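Local coordinates for putative uncharacterized protein (Archaeoglobus fulgidus, PDB 3VU0) that forms the C-terminal globular domain of AglB, an archaeal member of the oligosaccharyltransferase family, at residues L11-K15 with E16-A20; D126-K130 with T131-K135; K151-T155 with V156-E160. All coordinates share one frame; numbering follows the deposited sequence.

Contact 1 (L11-K15 with E16-A20); sequences LNWMK and ENLEA
Met14 O receives Leu18 N at 3.1 Å at the C-terminal end of helix 5-17, and Leu18 is the first residue past the helix in its backbone angles. One residue earlier, Trp13 O is gripped twice by Asn17: weakly by the backbone N, and by the side chain through ND2 at 3.0 Å. That second donor sits 25° from the carbonyl plane, with the acceptor close to the plane of the amide.

With CG anti to its carbonyl carbon (chi1 -76°), Asn17 folds back along the helix and lays its amide over the indole. The two planes are 26° apart. ND2 rides 3.2 Å above the ring plane, displaced from the ring centre, while Asn17 CB makes a CH-pi contact centred over the six-membered ring at 3.8 Å.

Leu18 runs alongside Met14, a selenomethionine here, with CD1 3.7 Å from Met14 CB. Its other methyl, CD2, reaches Trp13 CZ3. Beyond this, Met14 packs on Ile44 of helix 41-46 and Trp13 on Leu150. The arrangement is i to i+4 packing at the C-terminal end of an alpha-helix, with an asparagine side chain bonded back to a carbonyl of the final turn.

Contact 2 (D126-K130 with T131-K135); sequences DFFNK and TMLYK
Thr131 reaches back to Phe128 O with two donors. Its hydroxyl OG1 gives a bond of 2.9 Å to Phe128 O, lying in the carbonyl plane on a lone pair, whereas Thr131 N, 3.0 Å from the same oxygen, comes from above that plane and closes a type I beta turn from Phe128 to Thr131. OG1 also accepts from Tyr134 N at 3.4 Å, a weak capping bond, with Thr131 at the N-cap position of helix 132-138. A chi1 of 72° puts OG1 between the backbone N and the carbonyl carbon, within reach of both partners.

The other branch of the threonine, CG2, stands over one face of the Phe127 ring, 4.2 Å from its centroid. Phe128 meets Tyr134 nearly at right angles: the tyrosine ring turns its edge toward the phenylalanine face in an offset edge-to-face pair, centroids 5.7 Å apart and planes at 89°. Tyr134 CB rests over that same phenylalanine ring, and Leu133 comes in at the ring edge with CD2 in its plane. Tyr134 in turn has Asn129 CA over one of its own faces, while Asn129 OD1 lies 3.4 Å from Tyr134 CE1.

Farther out, the extended Lys135 chain passes Lys130 O, and a water joins that carbonyl to Lys135 NZ; the amine is also bonded to Gln71 O. Phe105 of helix 105-112 meets the Phe128 ring edge-to-face and touches Thr131 and Leu133 as well.

Chemically, one threonine hydroxyl does two jobs: it donates a hydrogen bond to the carbonyl of Phe128, in the last turn of the incoming helix, and offers its oxygen to the first turn of the next. The two bonds on Phe128 O and the capping bond probably limit how the turn between the helices can swing.

Contact 3 (K151-T155 with V156-E160); sequences KNFGT and VKIFE
Lys151 CB lies 3.6 Å from Ile158 CG2, the two residues facing each other as a hydrogen-bonded antiparallel pair with side chains on one face of the sheet. Phe153 shares that face and runs beside Ile158, pointing the same way; its CE2 comes within 4.1 Å of Ile158 CG2. With Ile158 CG1 anti to the backbone N (chi1 180°), that methyl falls between the backbone N and the carbonyl carbon. The edge of the Phe153 ring looks toward Val156 O, and Phe153 CB packs against Val156 CB at 4.2 Å. Ala10 of helix 5-17 covers both Phe153 and Val156.

On the other face, Asn152 and Lys157 lie side by side, pointing alike, as a non-hydrogen-bonded pair. The lysine chain, extended beyond CG, runs past the amide with CE 3.8 Å from Asn152 ND2. Its NZ goes on to Asn140 OD1 and His137 O. Asn152 uses its OD1 instead to accept Gly154 N at 2.8 Å, an Asx turn that starts the reversal.

Between the strands, Ile158 N gives Lys151 O a bond of 3.0 Å, almost straight at 173°, and Phe153 N reaches Val156 O at 2.7 Å. The return bond from Lys151 N to Ile158 O is weak. At the backbone angles of Gly154 a CB would be jammed against the carbonyl O of Phe153, which calls for glycine. Thr155 OG1 is hydrogen-bonded to Asp6 OD2, while the buried Val156 N has no partner in the model.

Together these features make a tight antiparallel beta-hairpin, in which strand 147-153 forms an edge of the mixed sheet and strand 156-161 sits inside it, next to strand 85-91.

Contacts 1 and 3 touch directly, their centres 13 Å apart on the same side of the chain's centre. The helix end of contact 1 packs on the hairpin: the Trp13 and Phe153 rings meet edge-to-face, with Trp13 CB 3.4 Å from Phe153 CZ, and Leu18 CD1 lies 4.1 Å from Ile158 CD1. A MES molecule, probably from the crystallisation liquor, lies near this seam, about 3 Å from the side chain of Lys151 and about 6 Å from that of Trp13. Contact 2 stands apart, its centre about 28 Å from that of contact 1, across the chain's centre. It comes nearer to contact 3, with about 5 Å between nearest atoms.

Contact 1 (L11-K15 with E16-A20)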
# COMPACT_ATOMS: atom_id res chain seq x y z
N LEU A 11 -6.72 -9.92 -7.87
CA LEU A 11 -6.11 -11.14 -7.36
C LEU A 11 -5.91 -12.19 -8.46
O LEU A 11 -4.88 -12.86 -8.50
CB LEU A 11 -6.95 -11.71 -6.22
CG LEU A 11 -6.99 -10.86 -4.94
CD1 LEU A 11 -8.05 -11.40 -3.98
CD2 LEU A 11 -5.62 -10.87 -4.27
N ASN A 12 -6.90 -12.34 -9.33
CA ASN A 12 -6.80 -13.31 -10.42
C ASN A 12 -5.72 -12.88 -11.40
O ASN A 12 -4.98 -13.72 -11.94
CB ASN A 12 -8.13 -13.45 -11.17
CG ASN A 12 -9.21 -14.11 -10.34
OD1 ASN A 12 -8.93 -14.99 -9.53
ND2 ASN A 12 -10.45 -13.70 -10.55
N TRP A 13 -5.62 -11.58 -11.63
CA TRP A 13 -4.61 -11.05 -12.54
C TRP A 13 -3.21 -11.33 -11.98
O TRP A 13 -2.34 -11.81 -12.70
CB TRP A 13 -4.80 -9.54 -12.73
CG TRP A 13 -3.92 -8.96 -13.80
CD1 TRP A 13 -4.21 -8.84 -15.13
CD2 TRP A 13 -2.58 -8.46 -13.64
NE1 TRP A 13 -3.14 -8.29 -15.81
CE2 TRP A 13 -2.13 -8.05 -14.92
CE3 TRP A 13 -1.73 -8.31 -12.54
CZ2 TRP A 13 -0.85 -7.51 -15.12
CZ3 TRP A 13 -0.45 -7.77 -12.74
CH2 TRP A 13 -0.03 -7.38 -14.03
N MSE A 14 -2.99 -11.03 -10.71
CA MSE A 14 -1.65 -11.27 -10.17
C MSE A 14 -1.32 -12.75 -10.04
O MSE A 14 -0.15 -13.13 -10.11
CB MSE A 14 -1.42 -10.52 -8.84
CG MSE A 14 -2.58 -10.35 -7.88
SE MSE A 14 -2.23 -8.87 -6.63
CE MSE A 14 -0.65 -9.57 -5.77
N LYS A 15 -2.34 -13.58 -9.89
CA LYS A 15 -2.12 -15.02 -9.78
C LYS A 15 -1.50 -15.58 -11.05
O LYS A 15 -0.59 -16.41 -11.00
CB LYS A 15 -3.43 -15.75 -9.50
CG LYS A 15 -3.24 -17.25 -9.27
CD LYS A 15 -4.56 -17.96 -9.02
CE LYS A 15 -4.34 -19.43 -8.66
NZ LYS A 15 -5.62 -20.12 -8.37
N GLU A 16 -1.97 -15.11 -12.20
CA GLU A 16 -1.45 -15.62 -13.46
C GLU A 16 -0.42 -14.75 -14.17
O GLU A 16 0.17 -15.18 -15.16
CB GLU A 16 -2.60 -15.93 -14.42
CG GLU A 16 -3.47 -14.74 -14.78
CD GLU A 16 -4.64 -15.13 -15.67
OE1 GLU A 16 -4.39 -15.66 -16.78
OE2 GLU A 16 -5.80 -14.91 -15.26
N ASN A 17 -0.18 -13.54 -13.66
CA ASN A 17 0.79 -12.65 -14.29
C ASN A 17 2.09 -12.42 -13.53
O ASN A 17 3.14 -12.25 -14.14
CB ASN A 17 0.12 -11.31 -14.62
CG ASN A 17 -0.78 -11.39 -15.84
OD1 ASN A 17 -0.30 -11.50 -16.97
ND2 ASN A 17 -2.09 -11.36 -15.61
N LEU A 18 2.04 -12.40 -12.20
CA LEU A 18 3.27 -12.20 -11.44
C LEU A 18 4.10 -13.49 -11.49
O LEU A 18 3.55 -14.58 -11.61
CB LEU A 18 2.95 -11.81 -9.99
CG LEU A 18 2.13 -10.53 -9.74
CD1 LEU A 18 2.17 -10.19 -8.26
CD2 LEU A 18 2.68 -9.36 -10.55
N GLU A 19 5.42 -13.35 -11.40
CA GLU A 19 6.32 -14.51 -11.45
C GLU A 19 5.93 -15.57 -10.43
O GLU A 19 5.84 -15.30 -9.23
CB GLU A 19 7.77 -14.08 -11.22
CG GLU A 19 8.35 -13.17 -12.32
CD GLU A 19 7.81 -11.75 -12.26
OE1 GLU A 19 7.67 -11.21 -11.14
OE2 GLU A 19 7.54 -11.17 -13.33
N ALA A 20 5.71 -16.79 -10.92
CA ALA A 20 5.30 -17.92 -10.09
C ALA A 20 6.21 -18.18 -8.89
O ALA A 20 7.42 -17.96 -8.96
CB ALA A 20 5.19 -19.18 -10.93

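Contact 2 (D126-K130 with T131-K135)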
# COMPACT_ATOMS: atom_id res chain seq x y z
N ASP A 126 -2.48 17.46 4.68
CA ASP A 126 -1.21 17.94 4.15
C ASP A 126 -0.13 16.86 4.28
O ASP A 126 0.68 16.68 3.38
CB ASP A 126 -0.76 19.22 4.86
CG ASP A 126 -1.67 20.41 4.55
OD1 ASP A 126 -2.42 20.35 3.54
OD2 ASP A 126 -1.62 21.40 5.30
N PHE A 127 -0.12 16.15 5.41
CA PHE A 127 0.86 15.08 5.62
C PHE A 127 0.63 13.97 4.58
O PHE A 127 1.56 13.52 3.91
CB PHE A 127 0.71 14.49 7.03
CG PHE A 127 1.57 13.28 7.28
CD1 PHE A 127 2.95 13.39 7.29
CD2 PHE A 127 0.99 12.03 7.46
CE1 PHE A 127 3.76 12.26 7.47
CE2 PHE A 127 1.79 10.90 7.65
CZ PHE A 127 3.17 11.01 7.65
N PHE A 128 -0.62 13.54 4.44
CA PHE A 128 -0.95 12.50 3.46
C PHE A 128 -0.47 12.85 2.06
O PHE A 128 0.08 12.00 1.34
CB PHE A 128 -2.47 12.26 3.41
CG PHE A 128 -2.90 11.40 2.26
CD1 PHE A 128 -2.60 10.04 2.24
CD2 PHE A 128 -3.56 11.96 1.17
CE1 PHE A 128 -2.95 9.25 1.14
CE2 PHE A 128 -3.91 11.18 0.06
CZ PHE A 128 -3.60 9.83 0.05
N ASN A 129 -0.66 14.10 1.66
CA ASN A 129 -0.27 14.52 0.33
C ASN A 129 1.22 14.46 0.02
O ASN A 129 1.62 14.61 -1.13
CB ASN A 129 -0.83 15.92 0.03
CG ASN A 129 -2.35 15.92 -0.13
OD1 ASN A 129 -2.94 14.90 -0.48
ND2 ASN A 129 -2.97 17.06 0.12
N LYS A 130 2.05 14.21 1.04
CA LYS A 130 3.50 14.12 0.85
C LYS A 130 3.98 12.66 0.93
O LYS A 130 5.17 12.39 0.74
CB LYS A 130 4.23 14.92 1.93
CG LYS A 130 3.89 16.39 2.00
CD LYS A 130 4.51 17.01 3.26
CE LYS A 130 4.12 18.47 3.41
NZ LYS A 130 4.59 19.01 4.72
N THR A 131 3.07 11.74 1.22
CA THR A 131 3.46 10.34 1.38
C THR A 131 3.52 9.48 0.12
O THR A 131 3.01 9.84 -0.93
CB THR A 131 2.52 9.62 2.37
OG1 THR A 131 1.24 9.42 1.74
CG2 THR A 131 2.34 10.43 3.64
N MSE A 132 4.17 8.33 0.28
CA MSE A 132 4.31 7.36 -0.80
C MSE A 132 2.93 6.88 -1.24
O MSE A 132 2.69 6.67 -2.42
CB MSE A 132 5.13 6.16 -0.32
CG MSE A 132 6.62 6.44 -0.22
SE MSE A 132 7.35 6.84 -1.96
CE MSE A 132 6.91 5.18 -2.85
N LEU A 133 2.03 6.69 -0.28
CA LEU A 133 0.68 6.23 -0.57
C LEU A 133 0.00 7.19 -1.54
O LEU A 133 -0.68 6.77 -2.48
CB LEU A 133 -0.15 6.13 0.71
CG LEU A 133 -1.60 5.70 0.54
CD1 LEU A 133 -1.68 4.41 -0.26
CD2 LEU A 133 -2.24 5.51 1.91
N TYR A 134 0.20 8.49 -1.32
CA TYR A 134 -0.37 9.51 -2.20
C TYR A 134 0.29 9.47 -3.58
O TYR A 134 -0.39 9.44 -4.60
CB TYR A 134 -0.17 10.90 -1.59
CG TYR A 134 -0.57 12.02 -2.52
CD1 TYR A 134 -1.90 12.44 -2.60
CD2 TYR A 134 0.37 12.64 -3.34
CE1 TYR A 134 -2.28 13.45 -3.47
CE2 TYR A 134 -0.01 13.65 -4.22
CZ TYR A 134 -1.33 14.05 -4.28
OH TYR A 134 -1.70 15.06 -5.14
N LYS A 135 1.62 9.48 -3.60
CA LYS A 135 2.35 9.48 -4.86
C LYS A 135 2.08 8.23 -5.69
O LYS A 135 2.19 8.26 -6.92
CB LYS A 135 3.85 9.65 -4.60
CG LYS A 135 4.17 10.93 -3.85
CD LYS A 135 5.62 11.00 -3.43
CE LYS A 135 5.86 12.21 -2.53
NZ LYS A 135 7.30 12.32 -2.16
O HOH W 1 7.05 14.24 -0.13

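Contact 3 (K151-T155 with V156-E160)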
# COMPACT_ATOMS: atom_id res chain seq x y z
N LYS A 151 -0.88 -2.17 -13.27
CA LYS A 151 -2.26 -2.45 -13.64
C LYS A 151 -3.21 -1.70 -12.70
O LYS A 151 -3.00 -1.68 -11.49
CB LYS A 151 -2.51 -3.95 -13.58
CG LYS A 151 -3.57 -4.45 -14.54
CD LYS A 151 -3.08 -4.39 -15.98
CE LYS A 151 -4.18 -4.86 -16.93
NZ LYS A 151 -3.74 -4.83 -18.36
N ASN A 152 -4.24 -1.10 -13.28
CA ASN A 152 -5.22 -0.33 -12.53
C ASN A 152 -6.58 -1.03 -12.54
O ASN A 152 -7.24 -1.10 -13.57
CB ASN A 152 -5.34 1.06 -13.17
CG ASN A 152 -6.29 1.98 -12.43
OD1 ASN A 152 -7.12 1.53 -11.63
ND2 ASN A 152 -6.20 3.27 -12.70
N PHE A 153 -6.98 -1.56 -11.39
CA PHE A 153 -8.26 -2.26 -11.26
C PHE A 153 -9.30 -1.37 -10.56
O PHE A 153 -10.12 -1.87 -9.79
CB PHE A 153 -8.08 -3.55 -10.46
CG PHE A 153 -7.04 -4.47 -11.02
CD1 PHE A 153 -7.28 -5.22 -12.17
CD2 PHE A 153 -5.81 -4.61 -10.38
CE1 PHE A 153 -6.31 -6.08 -12.68
CE2 PHE A 153 -4.83 -5.47 -10.88
CZ PHE A 153 -5.09 -6.20 -12.03
N GLY A 154 -9.25 -0.07 -10.82
CA GLY A 154 -10.21 0.84 -10.21
C GLY A 154 -9.84 1.28 -8.80
O GLY A 154 -9.15 2.28 -8.62
N THR A 155 -10.33 0.54 -7.81
CA THR A 155 -10.04 0.84 -6.41
C THR A 155 -8.74 0.17 -5.99
O THR A 155 -8.16 0.53 -4.98
CB THR A 155 -11.16 0.32 -5.48
OG1 THR A 155 -11.38 -1.08 -5.73
CG2 THR A 155 -12.46 1.09 -5.71
N VAL A 156 -8.30 -0.81 -6.78
CA VAL A 156 -7.07 -1.54 -6.50
C VAL A 156 -6.03 -1.32 -7.60
O VAL A 156 -6.32 -1.50 -8.78
CB VAL A 156 -7.35 -3.06 -6.37
CG1 VAL A 156 -6.07 -3.80 -6.01
CG2 VAL A 156 -8.42 -3.31 -5.30
N LYS A 157 -4.83 -0.93 -7.19
CA LYS A 157 -3.75 -0.69 -8.14
C LYS A 157 -2.51 -1.47 -7.73
O LYS A 157 -2.21 -1.57 -6.54
CB LYS A 157 -3.42 0.80 -8.21
CG LYS A 157 -4.62 1.67 -8.56
CD LYS A 157 -4.24 3.14 -8.73
CE LYS A 157 -5.49 4.00 -8.99
NZ LYS A 157 -5.17 5.45 -9.21
N ILE A 158 -1.81 -2.03 -8.71
CA ILE A 158 -0.59 -2.76 -8.41
C ILE A 158 0.55 -2.06 -9.11
O ILE A 158 0.44 -1.67 -10.27
CB ILE A 158 -0.67 -4.24 -8.87
CG1 ILE A 158 0.65 -4.95 -8.53
CG2 ILE A 158 -0.96 -4.33 -10.36
CD1 ILE A 158 0.55 -6.46 -8.57
N PHE A 159 1.65 -1.88 -8.38
CA PHE A 159 2.83 -1.20 -8.89
C PHE A 159 4.01 -2.14 -8.93
O PHE A 159 4.07 -3.12 -8.19
CB PHE A 159 3.18 -0.00 -8.00
CG PHE A 159 2.10 1.05 -7.94
CD1 PHE A 159 2.20 2.21 -8.70
CD2 PHE A 159 0.99 0.88 -7.12
CE1 PHE A 159 1.21 3.19 -8.65
CE2 PHE A 159 -0.01 1.85 -7.06
CZ PHE A 159 0.09 3.01 -7.82
N GLU A 160 4.96 -1.82 -9.80
CA GLU A 160 6.17 -2.61 -9.94
C GLU A 160 7.33 -1.78 -9.42
O GLU A 160 7.38 -0.57 -9.63
CB GLU A 160 6.38 -2.93 -11.42
CG GLU A 160 7.64 -3.69 -11.75
CD GLU A 160 7.74 -3.99 -13.24
OE1 GLU A 160 7.77 -3.02 -14.03
OE2 GLU A 160 7.78 -5.18 -13.60